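Local coordinates for protein endosialidase (Enterobacteria phage phi92, PDB 4HIZ) that cleaves polysialic acid internally, hydrolysing alpha-2,8 and probably alpha-2,9 linkages as the trimeric endosialidase of a bacteriophage, at residues Ala285-Thr290 with Phe334-Ile339; His107-Leu112 with Ser168-Lys173; Gly209-Asp214 with Asn326-Pro331. All blocks are in the same frame, centred on the assembly; numbering follows the deposited sequence. Where two conformers were deposited one is given.

Interaction 1: residues Ala285-Thr290 with Phe334-Ile339; sequences ADLCVT and FTRRTI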
loop_
_atom_site.group_PDB
_atom_site.type_symbol
_atom_site.label_atom_id
_atom_site.label_comp_id
_atom_site.label_asym_id
_atom_site.label_seq_id
_atom_site.Cartn_x
_atom_site.Cartn_y
_atom_site.Cartn_z
ATOM N N ALA A 285 -6.429 45.772 18.663
ATOM C CA ALA A 285 -5.081 45.195 18.626
ATOM C C ALA A 285 -4.698 44.470 19.928
ATOM O O ALA A 285 -3.830 43.592 19.932
ATOM C CB ALA A 285 -4.038 46.275 18.299
ATOM N N ASP A 286 -5.319 44.854 21.036
ATOM C CA ASP A 286 -4.993 44.248 22.308
ATOM C C ASP A 286 -5.764 42.965 22.585
ATOM O O ASP A 286 -5.461 42.256 23.562
ATOM C CB ASP A 286 -5.247 45.251 23.450
ATOM C CG ASP A 286 -4.225 46.365 23.493
ATOM O OD1 ASP A 286 -3.043 46.131 23.216
ATOM O OD2 ASP A 286 -4.602 47.492 23.881
ATOM N N LEU A 287 -6.773 42.671 21.769
ATOM C CA LEU A 287 -7.487 41.404 21.914
ATOM C C LEU A 287 -7.191 40.475 20.761
ATOM O O LEU A 287 -7.237 39.245 20.942
ATOM C CB LEU A 287 -8.992 41.641 21.938
ATOM C CG LEU A 287 -9.458 42.435 23.144
ATOM C CD1 LEU A 287 -10.970 42.665 23.056
ATOM C CD2 LEU A 287 -9.080 41.665 24.384
ATOM N N CYS A 288 -6.952 41.032 19.578
ATOM C CA CYS A 288 -6.829 40.207 18.347
ATOM C C CYS A 288 -5.814 39.062 18.510
ATOM O O CYS A 288 -4.688 39.265 18.982
ATOM C CB CYS A 288 -6.430 41.087 17.120
ATOM S SG CYS A 288 -6.504 40.194 15.535
ATOM N N VAL A 289 -6.224 37.855 18.124
ATOM C CA VAL A 289 -5.255 36.753 17.980
ATOM C C VAL A 289 -5.301 36.264 16.547
ATOM O O VAL A 289 -6.360 35.929 16.012
ATOM C CB VAL A 289 -5.556 35.596 18.960
ATOM C CG1 VAL A 289 -4.577 34.364 18.733
ATOM C CG2 VAL A 289 -5.426 36.086 20.408
ATOM N N THR A 290 -4.141 36.256 15.918
ATOM C CA THR A 290 -4.047 35.762 14.540
ATOM C C THR A 290 -3.879 34.249 14.595
ATOM O O THR A 290 -4.589 33.510 13.907
ATOM C CB THR A 290 -2.862 36.405 13.831
ATOM O OG1 THR A 290 -3.090 37.815 13.748
ATOM C CG2 THR A 290 -2.721 35.893 12.396
ATOM N N PHE A 334 -6.107 32.232 31.756
ATOM C CA PHE A 334 -4.754 32.478 31.285
ATOM C C PHE A 334 -4.484 33.953 31.253
ATOM O O PHE A 334 -5.417 34.779 31.307
ATOM C CB PHE A 334 -4.533 31.881 29.848
ATOM C CG PHE A 334 -5.499 32.418 28.841
ATOM C CD1 PHE A 334 -6.741 31.827 28.664
ATOM C CD2 PHE A 334 -5.199 33.580 28.122
ATOM C CE1 PHE A 334 -7.658 32.357 27.766
ATOM C CE2 PHE A 334 -6.105 34.107 27.196
ATOM C CZ PHE A 334 -7.333 33.502 27.021
ATOM N N THR A 335 -3.211 34.303 31.196
ATOM C CA THR A 335 -2.861 35.724 31.045
ATOM C C THR A 335 -1.944 35.891 29.860
ATOM O O THR A 335 -1.144 35.019 29.541
ATOM C CB THR A 335 -2.129 36.312 32.265
ATOM O OG1 THR A 335 -1.043 35.444 32.616
ATOM C CG2 THR A 335 -3.080 36.496 33.444
ATOM N N ARG A 336 -2.078 37.031 29.185
ATOM C CA ARG A 336 -1.236 37.344 28.036
ATOM C C ARG A 336 0.028 38.028 28.533
ATOM O O ARG A 336 -0.039 39.034 29.288
ATOM C CB ARG A 336 -1.971 38.277 27.081
ATOM C CG ARG A 336 -3.279 37.719 26.540
ATOM C CD ARG A 336 -3.813 38.633 25.431
ATOM N NE ARG A 336 -5.145 38.206 25.013
ATOM C CZ ARG A 336 -5.617 38.353 23.787
ATOM N NH1 ARG A 336 -4.864 38.933 22.859
ATOM N NH2 ARG A 336 -6.853 37.946 23.505
ATOM N N ARG A 337 1.177 37.502 28.137
ATOM C CA ARG A 337 2.466 38.100 28.479
ATOM C C ARG A 337 3.238 38.354 27.203
ATOM O O ARG A 337 3.574 37.397 26.483
ATOM C CB ARG A 337 3.231 37.171 29.423
ATOM C CG ARG A 337 2.498 37.027 30.796
ATOM C CD ARG A 337 3.103 35.989 31.693
ATOM N NE ARG A 337 2.342 35.950 32.953
ATOM C CZ ARG A 337 2.698 35.272 34.027
ATOM N NH1 ARG A 337 3.816 34.578 34.027
ATOM N NH2 ARG A 337 1.939 35.328 35.119
ATOM N N THR A 338 3.503 39.614 26.898
ATOM C CA THR A 338 4.044 39.947 25.562
ATOM C C THR A 338 5.515 40.338 25.595
ATOM O O THR A 338 6.043 40.776 26.637
ATOM C CB THR A 338 3.259 41.111 24.903
ATOM O OG1 THR A 338 3.288 42.257 25.757
ATOM C CG2 THR A 338 1.800 40.702 24.662
ATOM N N ILE A 339 6.174 40.176 24.451
ATOM C CA ILE A 339 7.516 40.709 24.285
ATOM C C ILE A 339 7.395 42.178 23.865
ATOM O O ILE A 339 6.299 42.662 23.539
ATOM C CB ILE A 339 8.325 39.891 23.242
ATOM C CG1 ILE A 339 7.759 40.065 21.816
ATOM C CG2 ILE A 339 8.358 38.424 23.659
ATOM C CD1 ILE A 339 8.688 39.430 20.729
#
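The guanidinium of Arg336 is the flat group of this contact, and three backbone carbonyls of the loop 285-290 gather at one end of it. Over one face lies Asp286 O; at 3.4 Å from Arg336 NH1 it is close, but the angle is too poor for a hydrogen bond. Leu287 O sits at the edge, in the guanidinium plane, where both terminal nitrogens converge on it. Arg336 NH2 donates to Leu287 O at 2.9 Å with an N-H...O angle of 145°, and Arg336 NH1 adds a weak bond to the same oxygen at 3.1 Å. Cys288 O is near the plane too, farther off along the edge. One carbonyl oxygen thus receives two N-H groups, a fork that helps fix the turn of the guanidinium plane about the CD-NE bond.

Val289 supplies the apolar part of the contact. Its CB points toward the strand, and CG2 comes within 3.8 Å of Arg336 NH1 at a slant, neither squarely over the face nor at the edge. Arg336 reaches this far because its chain is extended from CG to NE, with CG anti to the carbonyl carbon (chi1 -59°), so the charge is carried across a gap that leaves the nearest backbones, at Leu287 and Arg336, 9.6 Å apart between CA atoms.

Asp286 turns its carboxylate elsewhere, to a salt bridge with Arg318. The loop 285-290 leads into strand 291-297, the first strand of a four-stranded antiparallel sheet of the catalytic propeller, and Arg336 belongs to strand 335-338 on the other outer side of that sheet. Its side chain runs past Leu322 of strand 318-324 and Tyr309 of strand 304-311 to the loop that precedes strand 291-297.

Interaction 2: residues His107-Leu112 with Ser168-Lys173; sequences HGVQNL and SNMRLK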
loop_
_atom_site.group_PDB
_atom_site.type_symbol
_atom_site.label_atom_id
_atom_site.label_comp_id
_atom_site.label_asym_id
_atom_site.label_seq_id
_atom_site.Cartn_x
_atom_site.Cartn_y
_atom_site.Cartn_z
ATOM N N HIS A 107 -3.752 26.299 1.650
ATOM C CA HIS A 107 -3.476 27.172 2.788
ATOM C C HIS A 107 -4.782 27.779 3.240
ATOM O O HIS A 107 -5.080 28.929 2.954
ATOM C CB HIS A 107 -2.438 28.244 2.405
ATOM C CG HIS A 107 -1.055 27.684 2.288
ATOM N ND1 HIS A 107 0.038 28.246 2.918
ATOM C CD2 HIS A 107 -0.593 26.587 1.628
ATOM C CE1 HIS A 107 1.113 27.504 2.657
ATOM N NE2 HIS A 107 0.755 26.505 1.870
ATOM N N GLY A 108 -5.564 26.979 3.936
ATOM C CA GLY A 108 -6.882 27.363 4.399
ATOM C C GLY A 108 -7.461 26.135 5.073
ATOM O O GLY A 108 -6.825 25.053 5.066
ATOM N N VAL A 109 -8.655 26.259 5.661
ATOM C CA VAL A 109 -9.192 25.112 6.400
ATOM C C VAL A 109 -10.227 24.288 5.627
ATOM O O VAL A 109 -10.928 23.457 6.217
ATOM C CB VAL A 109 -9.742 25.538 7.801
ATOM C CG1 VAL A 109 -8.580 26.026 8.672
ATOM C CG2 VAL A 109 -10.849 26.669 7.680
ATOM N N GLN A 110 -10.357 24.550 4.318
ATOM C CA GLN A 110 -11.244 23.727 3.491
ATOM C C GLN A 110 -10.887 22.233 3.651
ATOM O O GLN A 110 -9.703 21.851 3.499
ATOM C CB GLN A 110 -11.067 24.060 2.012
ATOM C CG GLN A 110 -11.851 25.297 1.568
ATOM C CD GLN A 110 -11.220 26.606 2.023
ATOM O OE1 GLN A 110 -10.086 26.650 2.514
ATOM N NE2 GLN A 110 -11.957 27.705 1.821
ATOM N N ASN A 111 -11.901 21.412 3.937
ATOM C CA ASN A 111 -11.750 19.929 3.994
ATOM C C ASN A 111 -10.659 19.427 4.927
ATOM O O ASN A 111 -10.199 18.284 4.811
ATOM C CB ASN A 111 -11.493 19.400 2.574
ATOM C CG ASN A 111 -12.747 19.452 1.720
ATOM O OD1 ASN A 111 -13.815 19.048 2.164
ATOM N ND2 ASN A 111 -12.639 19.990 0.521
ATOM N N LEU A 112 -10.251 20.256 5.878
ATOM C CA LEU A 112 -9.037 19.978 6.642
ATOM C C LEU A 112 -9.308 19.195 7.952
ATOM O O LEU A 112 -10.283 19.467 8.661
ATOM C CB LEU A 112 -8.334 21.313 6.959
ATOM C CG LEU A 112 -7.033 21.303 7.756
ATOM C CD1 LEU A 112 -6.210 22.517 7.320
ATOM C CD2 LEU A 112 -7.307 21.389 9.274
ATOM N N SER A 168 -13.781 31.506 4.562
ATOM C CA SER A 168 -13.680 32.563 3.565
ATOM C C SER A 168 -12.353 33.324 3.675
ATOM O O SER A 168 -11.723 33.626 2.663
ATOM C CB SER A 168 -14.847 33.533 3.710
ATOM O OG SER A 168 -14.781 34.170 4.964
ATOM N N ASN A 169 -11.918 33.615 4.894
ATOM C CA ASN A 169 -10.786 34.500 5.061
ATOM C C ASN A 169 -9.794 34.075 6.123
ATOM O O ASN A 169 -8.908 34.850 6.485
ATOM C CB ASN A 169 -11.297 35.916 5.381
ATOM C CG ASN A 169 -12.132 35.958 6.654
ATOM O OD1 ASN A 169 -12.059 35.059 7.497
ATOM N ND2 ASN A 169 -12.951 36.991 6.788
ATOM N N MET A 170 -9.967 32.851 6.635
ATOM C CA MET A 170 -9.067 32.278 7.618
ATOM C C MET A 170 -9.025 33.003 8.946
ATOM O O MET A 170 -8.169 32.684 9.771
ATOM C CB MET A 170 -7.647 32.156 7.054
ATOM C CG MET A 170 -7.390 30.810 6.321
ATOM S SD MET A 170 -7.507 29.420 7.499
ATOM C CE MET A 170 -5.958 29.561 8.379
ATOM N N ARG A 171 -9.929 33.959 9.180
ATOM C CA ARG A 171 -9.899 34.606 10.492
ATOM C C ARG A 171 -10.306 33.658 11.607
ATOM O O ARG A 171 -11.121 32.748 11.420
ATOM C CB ARG A 171 -10.768 35.884 10.511
ATOM C CG ARG A 171 -10.138 36.947 9.657
ATOM C CD ARG A 171 -10.960 38.217 9.616
ATOM N NE ARG A 171 -10.376 39.153 8.668
ATOM C CZ ARG A 171 -11.011 40.247 8.269
ATOM N NH1 ARG A 171 -12.236 40.465 8.705
ATOM N NH2 ARG A 171 -10.455 41.086 7.403
ATOM N N LEU A 172 -9.763 33.920 12.786
ATOM C CA LEU A 172 -10.031 33.069 13.936
ATOM C C LEU A 172 -11.396 33.450 14.546
ATOM O O LEU A 172 -11.562 34.583 15.063
ATOM C CB LEU A 172 -8.909 33.252 14.964
ATOM C CG LEU A 172 -9.037 32.414 16.247
ATOM C CD1 LEU A 172 -9.102 30.912 15.921
ATOM C CD2 LEU A 172 -7.867 32.705 17.171
ATOM N N LYS A 173 -12.390 32.565 14.454
ATOM C CA LYS A 173 -13.699 32.818 15.060
ATOM C C LYS A 173 -13.672 32.608 16.570
ATOM O O LYS A 173 -14.147 33.470 17.316
ATOM C CB LYS A 173 -14.778 31.947 14.433
ATOM C CG LYS A 173 -16.169 32.130 15.042
ATOM C CD LYS A 173 -17.184 31.283 14.287
ATOM C CE LYS A 173 -18.616 31.577 14.715
ATOM N NZ LYS A 173 -18.924 30.904 15.991
#
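Apolar packing without a hydrogen bond joins two loops of the catalytic propeller here: Met170, in the turn between strands 157-166 and 172-181, rests against Gly108 and Val109 in the connection from strand 96-104 to strand 113-119. The thioether does most of the touching. Met170 SD lies 3.7 Å from Val109 CG1 and 3.8 Å from Gly108 CA, and Met170 CG stands 4.0 Å from the same Gly108 CA. The methionine and valine side chains meet at a slant, with sulfur against methyl. Of the two bends in the Met170 chain, the one at chi2 (-64°) brings the sulfur to Gly108 and Val109, whereas chi3 only turns the terminal methyl CE. At Gly108 the thioether packs directly on the backbone.

Each loop is shaped by its own turn. Val109 to Leu112 form a type II beta turn, closed by Leu112 N to Val109 O at 3.3 Å, and on the other side Asn169 OD1 accepts from Arg171 N at 2.9 Å in an Asx turn, the donor lying above the carbonyl plane. Both loops link successive strands of neighbouring antiparallel sheets, so the contact ties one propeller blade to the next at their loop ends.

Farther out, His147 of strand 144-154 touches both Val109 and Met170, and Gln110 NE2 bonds to Leu167 O. Asn145 ND2 bridges Val109 O and Leu112 O across the type II turn. Beyond the turn, Asn111 O accepts from His578 NE2 of a neighbouring subunit, which brings the loop 107-112 to the trimer interface.

Interaction 3: residues Gly209-Asp214 with Asn326-Pro331; sequences GLKVGD and NAYSDP. With EDO (1,2-ethanediol), chain K; EDO (1,2-ethanediol), chain X.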
loop_
_atom_site.group_PDB
_atom_site.type_symbol
_atom_site.label_atom_id
_atom_site.label_comp_id
_atom_site.label_asym_id
_atom_site.label_seq_id
_atom_site.Cartn_x
_atom_site.Cartn_y
_atom_site.Cartn_z
ATOM N N GLY A 209 -3.738 12.195 36.087
ATOM C CA GLY A 209 -4.179 13.130 35.065
ATOM C C GLY A 209 -5.597 12.909 34.590
ATOM O O GLY A 209 -6.003 13.480 33.589
ATOM N N LEU A 210 -6.367 12.083 35.293
ATOM C CA LEU A 210 -7.733 11.781 34.855
ATOM C C LEU A 210 -8.755 12.829 35.343
ATOM O O LEU A 210 -8.545 13.495 36.360
ATOM C CB LEU A 210 -8.167 10.390 35.348
ATOM C CG LEU A 210 -7.205 9.258 34.991
ATOM C CD1 LEU A 210 -7.528 7.968 35.779
ATOM C CD2 LEU A 210 -7.288 9.004 33.508
ATOM N N LYS A 211 -9.851 12.936 34.605
ATOM C CA LYS A 211 -10.995 13.752 34.973
ATOM C C LYS A 211 -12.230 12.883 35.020
ATOM O O LYS A 211 -12.249 11.779 34.458
ATOM C CB LYS A 211 -11.194 14.881 33.961
ATOM C CG LYS A 211 -10.079 15.930 34.005
ATOM C CD LYS A 211 -10.223 16.949 32.888
ATOM C CE LYS A 211 -9.267 18.139 33.119
ATOM N NZ LYS A 211 -9.888 19.257 33.941
ATOM N N VAL A 212 -13.255 13.352 35.724
ATOM C CA VAL A 212 -14.521 12.641 35.735
ATOM C C VAL A 212 -15.017 12.367 34.306
ATOM O O VAL A 212 -15.016 13.273 33.437
ATOM C CB VAL A 212 -15.579 13.461 36.488
ATOM C CG1 VAL A 212 -16.945 12.800 36.363
ATOM C CG2 VAL A 212 -15.176 13.600 37.957
ATOM N N GLY A 213 -15.434 11.124 34.070
ATOM C CA GLY A 213 -15.930 10.723 32.768
ATOM C C GLY A 213 -14.858 10.083 31.910
ATOM O O GLY A 213 -15.188 9.453 30.881
ATOM N N ASP A 214 -13.588 10.224 32.297
ATOM C CA ASP A 214 -12.510 9.591 31.483
ATOM C C ASP A 214 -12.627 8.071 31.536
ATOM O O ASP A 214 -13.077 7.494 32.529
ATOM C CB ASP A 214 -11.119 10.076 31.913
ATOM C CG ASP A 214 -10.816 11.471 31.405
ATOM O OD1 ASP A 214 -11.555 11.954 30.508
ATOM O OD2 ASP A 214 -9.827 12.085 31.876
ATOM N N ASN A 326 -2.987 26.985 35.964
ATOM C CA ASN A 326 -3.448 25.649 36.310
ATOM C C ASN A 326 -4.548 25.280 35.355
ATOM O O ASN A 326 -5.719 25.559 35.584
ATOM C CB ASN A 326 -3.952 25.594 37.746
ATOM C CG ASN A 326 -4.394 24.179 38.169
ATOM O OD1 ASN A 326 -4.622 23.267 37.343
ATOM N ND2 ASN A 326 -4.570 24.016 39.472
ATOM N N ALA A 327 -4.145 24.658 34.256
ATOM C CA ALA A 327 -5.088 24.346 33.203
ATOM C C ALA A 327 -5.998 23.175 33.572
ATOM O O ALA A 327 -7.016 22.978 32.917
ATOM C CB ALA A 327 -4.335 24.030 31.936
ATOM N N TYR A 328 -5.614 22.377 34.578
ATOM C CA TYR A 328 -6.445 21.249 34.978
ATOM C C TYR A 328 -7.674 21.782 35.724
ATOM O O TYR A 328 -8.814 21.495 35.365
ATOM C CB TYR A 328 -5.642 20.241 35.826
ATOM C CG TYR A 328 -6.457 19.039 36.285
ATOM C CD1 TYR A 328 -7.323 19.138 37.387
ATOM C CD2 TYR A 328 -6.376 17.815 35.613
ATOM C CE1 TYR A 328 -8.092 18.054 37.794
ATOM C CE2 TYR A 328 -7.126 16.720 36.018
ATOM C CZ TYR A 328 -7.979 16.844 37.112
ATOM O OH TYR A 328 -8.730 15.765 37.494
ATOM N N SER A 329 -7.458 22.572 36.759
ATOM C CA SER A 329 -8.584 23.087 37.534
ATOM C C SER A 329 -9.283 24.254 36.845
ATOM O O SER A 329 -10.482 24.458 37.040
ATOM C CB SER A 329 -8.123 23.502 38.928
ATOM O OG SER A 329 -7.141 24.517 38.841
ATOM N N ASP A 330 -8.533 25.010 36.040
ATOM C CA ASP A 330 -9.048 26.237 35.435
ATOM C C ASP A 330 -8.612 26.394 34.006
ATOM O O ASP A 330 -7.818 27.289 33.696
ATOM C CB ASP A 330 -8.559 27.478 36.219
ATOM C CG ASP A 330 -9.099 27.527 37.625
ATOM O OD1 ASP A 330 -10.289 27.881 37.784
ATOM O OD2 ASP A 330 -8.325 27.234 38.563
ATOM N N PRO A 331 -9.146 25.546 33.131
ATOM C CA PRO A 331 -8.669 25.543 31.733
ATOM C C PRO A 331 -8.975 26.842 31.014
ATOM O O PRO A 331 -8.286 27.141 30.068
ATOM C CB PRO A 331 -9.416 24.349 31.086
ATOM C CG PRO A 331 -10.598 24.081 32.027
ATOM C CD PRO A 331 -10.129 24.480 33.407
HETATM C C1 EDO K . -4.688 15.904 38.528
HETATM O O1 EDO K . -3.750 16.391 39.499
HETATM C C2 EDO K . -4.866 14.396 38.655
HETATM O O2 EDO K . -3.619 13.676 38.547
HETATM C C1 EDO X . -3.458 19.408 39.704
HETATM O O1 EDO X . -4.241 18.680 40.669
HETATM C C2 EDO X . -3.965 20.836 39.555
HETATM O O2 EDO X . -4.605 21.253 40.766
#
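The side chains of Lys211 and Tyr328 run antiparallel, one over the other, each reaching back to the other segment's backbone. Lys211 NZ donates to Tyr328 O at 2.9 Å, while Tyr328 OH donates to Leu210 O at a short 2.5 Å. Between these two bonds the lysine lies over the ring: NZ stands 4.1 Å from the centroid of the Tyr328 ring and 7° off its normal, a cation-pi contact, with CE alongside in a CH-pi contact. A bend at chi4 (-90°) turns the ammonium over the ring centre after an otherwise extended chain. Leu210 O meets the ring edge in its plane. On the opposite face an ethanediol molecule, probably from the crystallisation liquor, places its C1 3.6 Å from Tyr328 CE2, offset toward the rim; its O2 accepts from Gly209 N. Glu272, outside the two segments, also grips Lys211 NZ in a salt bridge, so the ammonium has a carboxylate, a carbonyl and a ring around it, which would favour its charged state.

In the second shell, Lys211 N is bonded to Asp214 OD2 at 2.9 Å, and Arg157 forms a salt bridge with that same oxygen. Tyr328 is placed by Asn326, whose OD1 accepts from Ser329 N at 3.0 Å and, weakly, from Tyr328 N.

Lys211 to Asp214 make a type II beta turn, with Gly213 at positive phi, and Asn326 forms an Asx motif at the start of a short helical turn. Paired in this way, the two turns join the eight-stranded sheet inserted after strand 172-181 to the blade containing strands 318-324 and 335-338.

In the fold
All three contacts lie in the catalytic propeller, with centres 21 to 29 Å apart. Along the chain, interaction 2 closes before either of the others opens, whereas interactions 1 and 3 cross, their segments alternating. The loop 326-331 leading into outer strand 335-338 makes interaction 3, and the strand itself makes interaction 1. Interactions 1 and 2 touch at Val289 O and Leu172 CD2, where the loop before strand 291-297 meets strand 172-181. Interactions 2 and 3 do not meet; their nearest atoms are about 14 Å apart. Interaction 2 joins neighbouring blades, interaction 3 joins the inserted eight-stranded sheet to a blade, and interaction 1 holds the entry loop of that blade to its own outer strand.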